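Endoglucanase FnCel5A (Fervidobacterium nodosum, PDB 3NCO) probably hydrolyses internal beta-1,4-glucosidic bonds of cellulose, as an endoglucanase of glycosyl hydrolase family 5. Local coordinates at residues M26-A29 / L30-P33; E229-D232 / W233-E236; L301-R304 / W305-T308. All coordinates share one frame; numbering follows the deposited sequence.

Interaction 1. Residues M26-A29 / L30-P33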
HETATM    1  N   MSE A  26      -0.848   5.474  -5.925  1.00 19.24           N
HETATM    2  CA  MSE A  26      -0.491   6.764  -6.535  1.00 19.11           C
HETATM    3  C   MSE A  26       0.847   7.123  -5.917  1.00 21.94           C
HETATM    4  O   MSE A  26       0.944   7.941  -4.981  1.00 22.55           O
HETATM    5  CB  MSE A  26      -1.666   7.743  -6.366  1.00 22.00           C
HETATM    6  CG  MSE A  26      -2.595   7.699  -7.723  1.00 15.89           C
HETATM    7 SE   MSE A  26      -1.339   9.211  -8.738  1.00 33.96          SE
HETATM    8  CE  MSE A  26       0.526   8.912  -8.731  1.00 31.16           C
ATOM      9  N   GLY A  27       1.845   6.422  -6.438  1.00 21.70           N
ATOM     10  CA  GLY A  27       3.226   6.406  -5.946  1.00 21.82           C
ATOM     11  C   GLY A  27       4.251   7.260  -6.689  1.00 20.68           C
ATOM     12  O   GLY A  27       3.996   7.766  -7.809  1.00 22.81           O
ATOM     13  N   ASN A  28       5.428   7.333  -6.055  1.00 20.04           N
ATOM     14  CA  ASN A  28       6.548   8.152  -6.508  1.00 19.92           C
ATOM     15  C   ASN A  28       6.264   9.637  -6.422  1.00 19.02           C
ATOM     16  O   ASN A  28       6.936  10.412  -7.108  1.00 17.33           O
ATOM     17  CB  ASN A  28       6.933   7.786  -7.962  1.00 20.33           C
ATOM     18  CG  ASN A  28       7.865   6.581  -8.046  1.00 24.70           C
ATOM     19  OD1 ASN A  28       7.572   5.525  -7.528  1.00 25.78           O
ATOM     20  ND2 ASN A  28       8.965   6.737  -8.760  1.00 30.53           N
ATOM     21  N   ALA A  29       5.269  10.015  -5.601  1.00 17.86           N
ATOM     22  CA  ALA A  29       4.832  11.391  -5.494  1.00 16.74           C
ATOM     23  C   ALA A  29       5.007  11.907  -4.048  1.00 16.81           C
ATOM     24  O   ALA A  29       6.054  12.487  -3.728  1.00 17.30           O
ATOM     25  CB  ALA A  29       3.363  11.567  -5.971  1.00 16.42           C
ATOM     26  N   LEU A  30       3.998  11.736  -3.175  1.00 15.54           N
ATOM     27  CA  LEU A  30       4.098  12.328  -1.846  1.00 15.37           C
ATOM     28  C   LEU A  30       5.074  11.572  -0.934  1.00 14.95           C
ATOM     29  O   LEU A  30       5.309  12.067   0.189  1.00 14.51           O
ATOM     30  CB  LEU A  30       2.743  12.370  -1.142  1.00 15.19           C
ATOM     31  CG  LEU A  30       1.868  13.508  -1.701  1.00 15.27           C
ATOM     32  CD1 LEU A  30       0.353  13.192  -1.467  1.00 16.78           C
ATOM     33  CD2 LEU A  30       2.283  14.912  -1.129  1.00 16.16           C
ATOM     34  N   GLU A  31       5.568  10.413  -1.339  1.00 15.49           N
ATOM     35  CA  GLU A  31       6.623   9.737  -0.545  1.00 15.80           C
ATOM     36  C   GLU A  31       8.037  10.084  -1.021  1.00 15.81           C
ATOM     37  O   GLU A  31       9.019   9.542  -0.475  1.00 16.57           O
ATOM     38  CB  GLU A  31       6.461   8.178  -0.395  1.00 15.60           C
ATOM     39  CG  GLU A  31       6.902   7.349  -1.599  1.00 19.74           C
ATOM     40  CD  GLU A  31       6.035   7.419  -2.826  1.00 20.84           C
ATOM     41  OE1 GLU A  31       5.305   8.405  -3.078  1.00 18.29           O
ATOM     42  OE2 GLU A  31       6.093   6.450  -3.621  1.00 18.57           O
ATOM     43  N   ALA A  32       8.134  10.903  -2.087  1.00 16.29           N
ATOM     44  CA  ALA A  32       9.422  11.520  -2.441  1.00 16.30           C
ATOM     45  C   ALA A  32       9.822  12.492  -1.350  1.00 17.36           C
ATOM     46  O   ALA A  32       9.026  12.839  -0.502  1.00 18.23           O
ATOM     47  CB  ALA A  32       9.324  12.167  -3.835  1.00 17.19           C
ATOM     48  N   PRO A  33      11.096  12.916  -1.294  1.00 17.95           N
ATOM     49  CA  PRO A  33      11.404  13.890  -0.236  1.00 18.09           C
ATOM     50  C   PRO A  33      10.571  15.174  -0.351  1.00 18.25           C
ATOM     51  O   PRO A  33      10.208  15.803   0.659  1.00 18.79           O
ATOM     52  CB  PRO A  33      12.890  14.213  -0.471  1.00 18.83           C
ATOM     53  CG  PRO A  33      13.429  13.011  -1.237  1.00 21.31           C
ATOM     54  CD  PRO A  33      12.271  12.536  -2.098  1.00 19.56           C
TER
HETATM   55  O   HOH W   1       1.909   9.656  -3.208  1.00 17.21           O

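Interaction 2. Residues E229-D232 / W233-E236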
ATOM      1  N   GLU A 229       6.023 -17.268 -17.456  1.00 25.11           N
ATOM      2  CA  GLU A 229       5.281 -17.804 -18.610  1.00 26.32           C
ATOM      3  C   GLU A 229       3.891 -18.342 -18.340  1.00 25.72           C
ATOM      4  O   GLU A 229       3.196 -18.849 -19.264  1.00 26.89           O
ATOM      5  CB  GLU A 229       6.144 -18.856 -19.302  1.00 28.22           C
ATOM      6  CG  GLU A 229       7.428 -18.229 -19.787  1.00 32.10           C
ATOM      7  CD  GLU A 229       8.312 -19.254 -20.382  1.00 37.75           C
ATOM      8  OE1 GLU A 229       8.134 -19.488 -21.599  1.00 42.67           O
ATOM      9  OE2 GLU A 229       9.136 -19.845 -19.641  1.00 36.90           O
ATOM     10  N   GLY A 230       3.465 -18.246 -17.081  1.00 24.15           N
ATOM     11  CA  GLY A 230       2.162 -18.781 -16.721  1.00 24.32           C
ATOM     12  C   GLY A 230       2.086 -20.302 -16.755  1.00 25.62           C
ATOM     13  O   GLY A 230       0.977 -20.865 -16.836  1.00 27.00           O
ATOM     14  N   LYS A 231       3.235 -20.980 -16.655  1.00 25.45           N
ATOM     15  CA  LYS A 231       3.222 -22.446 -16.557  1.00 26.61           C
ATOM     16  C   LYS A 231       2.576 -22.915 -15.257  1.00 26.91           C
ATOM     17  O   LYS A 231       2.586 -22.208 -14.259  1.00 25.80           O
ATOM     18  CB  LYS A 231       4.632 -23.000 -16.639  1.00 27.76           C
ATOM     19  CG  LYS A 231       5.359 -22.603 -17.941  1.00 27.95           C
ATOM     20  CD  LYS A 231       6.821 -23.091 -17.897  1.00 32.18           C
ATOM     21  CE  LYS A 231       7.643 -22.662 -19.105  1.00 33.26           C
ATOM     22  NZ  LYS A 231       7.580 -23.678 -20.194  1.00 36.22           N
ATOM     23  N   ASP A 232       2.054 -24.146 -15.262  1.00 27.41           N
ATOM     24  CA  ASP A 232       1.453 -24.690 -14.043  1.00 28.49           C
ATOM     25  C   ASP A 232       2.275 -24.442 -12.795  1.00 27.16           C
ATOM     26  O   ASP A 232       1.740 -23.944 -11.796  1.00 26.66           O
ATOM     27  CB  ASP A 232       1.213 -26.201 -14.199  1.00 29.64           C
ATOM     28  CG  ASP A 232       0.121 -26.493 -15.186  1.00 33.80           C
ATOM     29  OD1 ASP A 232      -0.578 -25.524 -15.577  1.00 34.89           O
ATOM     30  OD2 ASP A 232      -0.043 -27.682 -15.557  1.00 38.91           O
ATOM     31  N   TRP A 233       3.570 -24.767 -12.846  1.00 27.24           N
ATOM     32  CA  TRP A 233       4.436 -24.678 -11.659  1.00 26.98           C
ATOM     33  C   TRP A 233       4.596 -23.246 -11.183  1.00 25.76           C
ATOM     34  O   TRP A 233       4.675 -22.981  -9.980  1.00 24.96           O
ATOM     35  CB  TRP A 233       5.811 -25.369 -11.856  1.00 28.29           C
ATOM     36  CG  TRP A 233       6.927 -24.557 -12.534  1.00 28.60           C
ATOM     37  CD1 TRP A 233       7.208 -24.517 -13.874  1.00 31.74           C
ATOM     38  CD2 TRP A 233       7.944 -23.747 -11.889  1.00 28.81           C
ATOM     39  NE1 TRP A 233       8.293 -23.699 -14.100  1.00 31.09           N
ATOM     40  CE2 TRP A 233       8.762 -23.214 -12.908  1.00 31.18           C
ATOM     41  CE3 TRP A 233       8.205 -23.382 -10.557  1.00 29.63           C
ATOM     42  CZ2 TRP A 233       9.829 -22.338 -12.641  1.00 30.71           C
ATOM     43  CZ3 TRP A 233       9.275 -22.525 -10.288  1.00 29.41           C
ATOM     44  CH2 TRP A 233      10.081 -22.018 -11.331  1.00 30.68           C
ATOM     45  N   GLU A 234       4.596 -22.310 -12.130  1.00 25.54           N
ATOM     46  CA  GLU A 234       4.740 -20.879 -11.821  1.00 23.96           C
ATOM     47  C   GLU A 234       3.495 -20.330 -11.118  1.00 24.18           C
ATOM     48  O   GLU A 234       3.567 -19.590 -10.101  1.00 23.70           O
ATOM     49  CB  GLU A 234       4.997 -20.137 -13.135  1.00 24.03           C
ATOM     50  CG  GLU A 234       6.379 -20.393 -13.670  1.00 24.57           C
ATOM     51  CD  GLU A 234       6.619 -19.706 -15.000  1.00 28.12           C
ATOM     52  OE1 GLU A 234       5.747 -19.852 -15.897  1.00 30.05           O
ATOM     53  OE2 GLU A 234       7.660 -19.013 -15.127  1.00 26.46           O
ATOM     54  N   VAL A 235       2.333 -20.704 -11.639  1.00 24.99           N
ATOM     55  CA  VAL A 235       1.048 -20.344 -11.004  1.00 24.67           C
ATOM     56  C   VAL A 235       0.906 -20.956  -9.589  1.00 24.42           C
ATOM     57  O   VAL A 235       0.470 -20.291  -8.648  1.00 23.71           O
ATOM     58  CB  VAL A 235      -0.131 -20.800 -11.914  1.00 25.48           C
ATOM     59  CG1 VAL A 235      -1.507 -20.462 -11.268  1.00 24.00           C
ATOM     60  CG2 VAL A 235       0.027 -20.185 -13.320  1.00 25.80           C
ATOM     61  N   GLU A 236       1.271 -22.223  -9.448  1.00 25.35           N
ATOM     62  CA  GLU A 236       1.202 -22.907  -8.171  1.00 25.12           C
ATOM     63  C   GLU A 236       2.131 -22.258  -7.133  1.00 24.87           C
ATOM     64  O   GLU A 236       1.801 -22.218  -5.945  1.00 24.94           O
ATOM     65  CB  GLU A 236       1.511 -24.417  -8.349  1.00 26.87           C
ATOM     66  CG  GLU A 236       1.412 -25.200  -7.043  1.00 30.71           C
ATOM     67  CD  GLU A 236       0.115 -24.919  -6.267  1.00 36.15           C
ATOM     68  OE1 GLU A 236      -0.972 -24.825  -6.891  1.00 38.46           O
ATOM     69  OE2 GLU A 236       0.197 -24.786  -5.026  1.00 36.13           O
TER

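Interaction 3. Residues L301-R304 / W305-T308. With PO4 (phosphate ion), chain F.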
ATOM      1  N   LEU A 301       0.916   1.849 -14.981  1.00 19.31           N
ATOM      2  CA  LEU A 301      -0.157   1.471 -15.922  1.00 19.09           C
ATOM      3  C   LEU A 301      -0.564   2.567 -16.882  1.00 20.30           C
ATOM      4  O   LEU A 301      -1.137   2.281 -17.963  1.00 20.11           O
ATOM      5  CB  LEU A 301      -1.441   1.029 -15.171  1.00 18.54           C
ATOM      6  CG  LEU A 301      -1.291  -0.192 -14.243  1.00 19.04           C
ATOM      7  CD1 LEU A 301      -2.613  -0.580 -13.599  1.00 17.15           C
ATOM      8  CD2 LEU A 301      -0.741  -1.375 -15.044  1.00 19.46           C
ATOM      9  N   TYR A 302      -0.315   3.810 -16.476  1.00 19.68           N
ATOM     10  CA  TYR A 302      -0.812   4.938 -17.237  1.00 19.24           C
ATOM     11  C   TYR A 302       0.341   5.685 -17.867  1.00 19.77           C
ATOM     12  O   TYR A 302       1.265   6.111 -17.156  1.00 20.27           O
ATOM     13  CB  TYR A 302      -1.572   5.852 -16.311  1.00 20.05           C
ATOM     14  CG  TYR A 302      -2.254   6.998 -17.011  1.00 19.28           C
ATOM     15  CD1 TYR A 302      -3.438   6.796 -17.752  1.00 19.90           C
ATOM     16  CD2 TYR A 302      -1.737   8.293 -16.936  1.00 19.07           C
ATOM     17  CE1 TYR A 302      -4.088   7.881 -18.396  1.00 19.04           C
ATOM     18  CE2 TYR A 302      -2.397   9.382 -17.544  1.00 19.14           C
ATOM     19  CZ  TYR A 302      -3.553   9.184 -18.245  1.00 18.09           C
ATOM     20  OH  TYR A 302      -4.133  10.257 -18.820  1.00 22.05           O
ATOM     21  N   ASP A 303       0.261   5.850 -19.192  1.00 18.71           N
ATOM     22  CA  ASP A 303       1.278   6.583 -19.939  1.00 18.51           C
ATOM     23  C   ASP A 303       0.903   8.073 -19.903  1.00 18.45           C
ATOM     24  O   ASP A 303      -0.052   8.499 -20.586  1.00 19.07           O
ATOM     25  CB  ASP A 303       1.293   6.089 -21.395  1.00 19.78           C
ATOM     26  CG  ASP A 303       2.449   6.694 -22.212  1.00 21.76           C
ATOM     27  OD1 ASP A 303       2.849   7.844 -21.952  1.00 21.83           O
ATOM     28  OD2 ASP A 303       2.931   5.993 -23.137  1.00 26.02           O
ATOM     29  N   ARG A 304       1.620   8.864 -19.091  1.00 19.08           N
ATOM     30  CA  ARG A 304       1.243  10.262 -18.909  1.00 18.81           C
ATOM     31  C   ARG A 304       1.405  11.065 -20.189  1.00 20.72           C
ATOM     32  O   ARG A 304       0.727  12.091 -20.367  1.00 20.79           O
ATOM     33  CB  ARG A 304       2.067  10.886 -17.796  1.00 17.85           C
ATOM     34  CG  ARG A 304       1.686  10.361 -16.401  1.00 18.79           C
ATOM     35  CD  ARG A 304       2.669  10.772 -15.360  1.00 20.60           C
ATOM     36  NE  ARG A 304       3.941  10.077 -15.580  1.00 18.69           N
ATOM     37  CZ  ARG A 304       5.095  10.364 -14.953  1.00 18.88           C
ATOM     38  NH1 ARG A 304       6.194   9.644 -15.230  1.00 18.87           N
ATOM     39  NH2 ARG A 304       5.161  11.347 -14.075  1.00 19.03           N
ATOM     40  N   TRP A 305       2.309  10.628 -21.069  1.00 19.63           N
ATOM     41  CA  TRP A 305       2.621  11.426 -22.267  1.00 22.73           C
ATOM     42  C   TRP A 305       1.483  11.276 -23.262  1.00 23.37           C
ATOM     43  O   TRP A 305       1.028  12.268 -23.856  1.00 23.32           O
ATOM     44  CB  TRP A 305       3.909  10.944 -22.943  1.00 24.22           C
ATOM     45  CG  TRP A 305       4.040  11.583 -24.267  1.00 27.87           C
ATOM     46  CD1 TRP A 305       3.680  11.080 -25.527  1.00 26.53           C
ATOM     47  CD2 TRP A 305       4.467  12.894 -24.472  1.00 26.41           C
ATOM     48  NE1 TRP A 305       3.909  12.020 -26.484  1.00 29.68           N
ATOM     49  CE2 TRP A 305       4.412  13.144 -25.866  1.00 28.75           C
ATOM     50  CE3 TRP A 305       4.956  13.886 -23.613  1.00 25.83           C
ATOM     51  CZ2 TRP A 305       4.781  14.361 -26.418  1.00 27.09           C
ATOM     52  CZ3 TRP A 305       5.315  15.101 -24.166  1.00 27.24           C
ATOM     53  CH2 TRP A 305       5.232  15.325 -25.548  1.00 28.66           C
ATOM     54  N   THR A 306       1.059  10.030 -23.480  1.00 22.30           N
ATOM     55  CA  THR A 306      -0.010   9.763 -24.431  1.00 23.42           C
ATOM     56  C   THR A 306      -1.396   9.942 -23.765  1.00 23.29           C
ATOM     57  O   THR A 306      -2.418  10.026 -24.485  1.00 24.37           O
ATOM     58  CB  THR A 306       0.132   8.348 -25.061  1.00 24.25           C
ATOM     59  OG1 THR A 306       0.073   7.363 -24.034  1.00 22.95           O
ATOM     60  CG2 THR A 306       1.470   8.201 -25.823  1.00 25.95           C
ATOM     61  N   LYS A 307      -1.411  10.043 -22.426  1.00 22.11           N
ATOM     62  CA  LYS A 307      -2.653  10.147 -21.657  1.00 23.78           C
ATOM     63  C   LYS A 307      -3.569   8.951 -21.968  1.00 22.79           C
ATOM     64  O   LYS A 307      -4.795   9.099 -22.181  1.00 23.83           O
ATOM     65  CB  LYS A 307      -3.350  11.498 -21.920  1.00 24.16           C
ATOM     66  CG  LYS A 307      -2.405  12.700 -21.709  1.00 27.19           C
ATOM     67  CD  LYS A 307      -3.135  14.039 -21.992  1.00 29.50           C
ATOM     68  CE  LYS A 307      -3.831  14.494 -20.695  1.00 39.08           C
ATOM     69  NZ  LYS A 307      -2.960  15.399 -19.824  1.00 38.60           N
ATOM     70  N   THR A 308      -2.951   7.764 -21.961  1.00 22.36           N
ATOM     71  CA  THR A 308      -3.660   6.504 -22.209  1.00 21.57           C
ATOM     72  C   THR A 308      -3.145   5.407 -21.297  1.00 20.77           C
ATOM     73  O   THR A 308      -1.981   5.411 -20.888  1.00 21.42           O
ATOM     74  CB  THR A 308      -3.481   6.044 -23.678  1.00 22.66           C
ATOM     75  OG1 THR A 308      -2.081   5.871 -23.961  1.00 24.61           O
ATOM     76  CG2 THR A 308      -4.065   7.093 -24.633  1.00 24.43           C
TER
HETATM   77  P   PO4 F 322       4.712   6.882 -17.249  1.00 28.57           P
HETATM   78  O1  PO4 F 322       5.289   6.200 -18.502  1.00 33.26           O
HETATM   79  O2  PO4 F 322       3.728   5.882 -16.606  1.00 24.71           O
HETATM   80  O3  PO4 F 322       5.830   7.153 -16.232  1.00 29.57           O
HETATM   81  O4  PO4 F 322       3.935   8.111 -17.714  1.00 23.70           O
HETATM   82  O   HOH W   2      -6.544  10.195 -19.744  1.00 25.95           O

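Interaction 1. Residues M26-A29 / L30-P33
Ala29 and Ala32 bracket a type I beta turn in the loop that follows barrel strand 22-25, closed by a hydrogen bond from Ala32 N to Ala29 O of 3.1 Å. The methyl of Ala32 lies beside the same carbonyl oxygen. Within the turn, the side chain of Glu31 folds back over the chain: CG sits between the backbone N and the carbonyl carbon (chi1 79°), and a second bend at chi2 brings the carboxylate to the peptides preceding the turn. OE2 takes the N-H of Asn28 on its syn side, with Asn28 N 2.7 Å from Glu31 OE2. OE1 receives the next amide from above the carboxylate plane, a more bent bond in which Ala29 N lies 3.0 Å from Glu31 OE1. A water joins the carbonyl of Met26, a selenomethionine, to Leu30 N, while Glu31 O is bonded by Arg63. An alanine at Glu31 would probably leave the amides of Asn28 and Ala29 without these acceptors and the segment before the turn less firmly held. Two successive main-chain N-H groups thus grip one buried carboxylate, one at each oxygen, so its negative charge is probably stabilised at least in part by these peptide N-H groups.

Interaction 2. Residues E229-D232 / W233-E236
Glu234 reaches back from the first turn of helix 232-252 to the backbone of Glu229 and Lys231, a local N-terminal capping contact on the surface of the TIM barrel. Lys231 is the N-cap, and its N-H is taken by the side chain of the glutamate three residues on; a lysine has no side-chain acceptor to return the bond, so this is not a full capping box. Lys231 N lies 2.9 Å from Glu234 OE1 and uses the anti lone pair of that oxygen. The N-H of Glu229 comes to OE1 on the syn side, with Glu229 N 3.0 Å from Glu234 OE1, and makes a weak second bond to OE2. OE1 therefore holds two amides of the incoming loop at once, while Gly230, at a positive phi of 69°, turns the chain between them. The glutamate gets there because its chain is extended beyond CG (chi2 178°). Its CG also lies over one face of the Trp233 ring, 3.7 Å above the plane and displaced toward the rim; the CB of Lys231 approaches the same indole obliquely. The negative carboxylate near the helix start would be expected to interact favourably with the helix dipole. Val235 points back toward the loop, its CG2 3.4 Å from Lys231 O, and also touches Trp228 as well as Thr278 and Ile282 of helix 269-285, which ties the helix start to its neighbour. Regular helical bonding begins with Val235 N, 3.0 Å from Lys231 O, and continues with Glu236 N, 2.9 Å from Asp232 O and nearly in line with that carbonyl.

Interaction 3. Residues L301-R304 / W305-T308
Asp303 meets Thr308 across a short antiparallel ladder as a hydrogen-bonded pair, with Asp303 N 2.8 Å from Thr308 O and a longer return bond from Thr308 N to Asp303 O. Lys307 N also gives a weak bond to Asp303 O. The aspartate side chain spans the turn: with CG anti to the backbone N (chi1 -173°), OD1 accepts two successive amides. Trp305 N, 3.0 Å from Asp303 OD1, meets it nearly along the C-O bond, as in an Asx turn, whereas Thr306 N, 3.2 Å from Asp303 OD1, comes from well above the carboxylate plane. Thr306 OG1 and Thr308 OG1, 2.6 Å apart, share a hydrogen bond beside the aspartate. Next to Trp305, Arg304 holds a phosphate, probably from the crystallisation liquor. Its backbone N and NE both bind O4, and NH1 lies 2.7 Å from phosphate O3 near the guanidinium plane; Ala297 N also binds the ion. Inward, the Tyr302 ring lies obliquely against the Lys307-Thr308 backbone and stacks on Phe295. Lys307 and Thr308 both face Asp303, which makes this a G1 beta bulge, closing a small beta hairpin that follows the last strand of the barrel.

From the N terminus, interaction 1 comes first, shaping the loop between barrel strand 22-25 and helix 44-53. Interaction 2 follows much later, where the long connection after strand 198-204 enters helix 232-252, the helix that leads to strand 256-261. Interaction 3 closes a hairpin beyond strand 289-292. The three run in series: none nests in or crosses another, and each is formed within eight consecutive residues. Interactions 1 and 3 are neighbours in space, their nearest atoms about 7 Å apart, and Met26 and Arg304 both touch Tyr46, so helix 44-53 is touched from both the loop after strand 22-25 and the hairpin after strand 289-292. Interaction 2 lies apart, its centre about 30 Å from that of interaction 3.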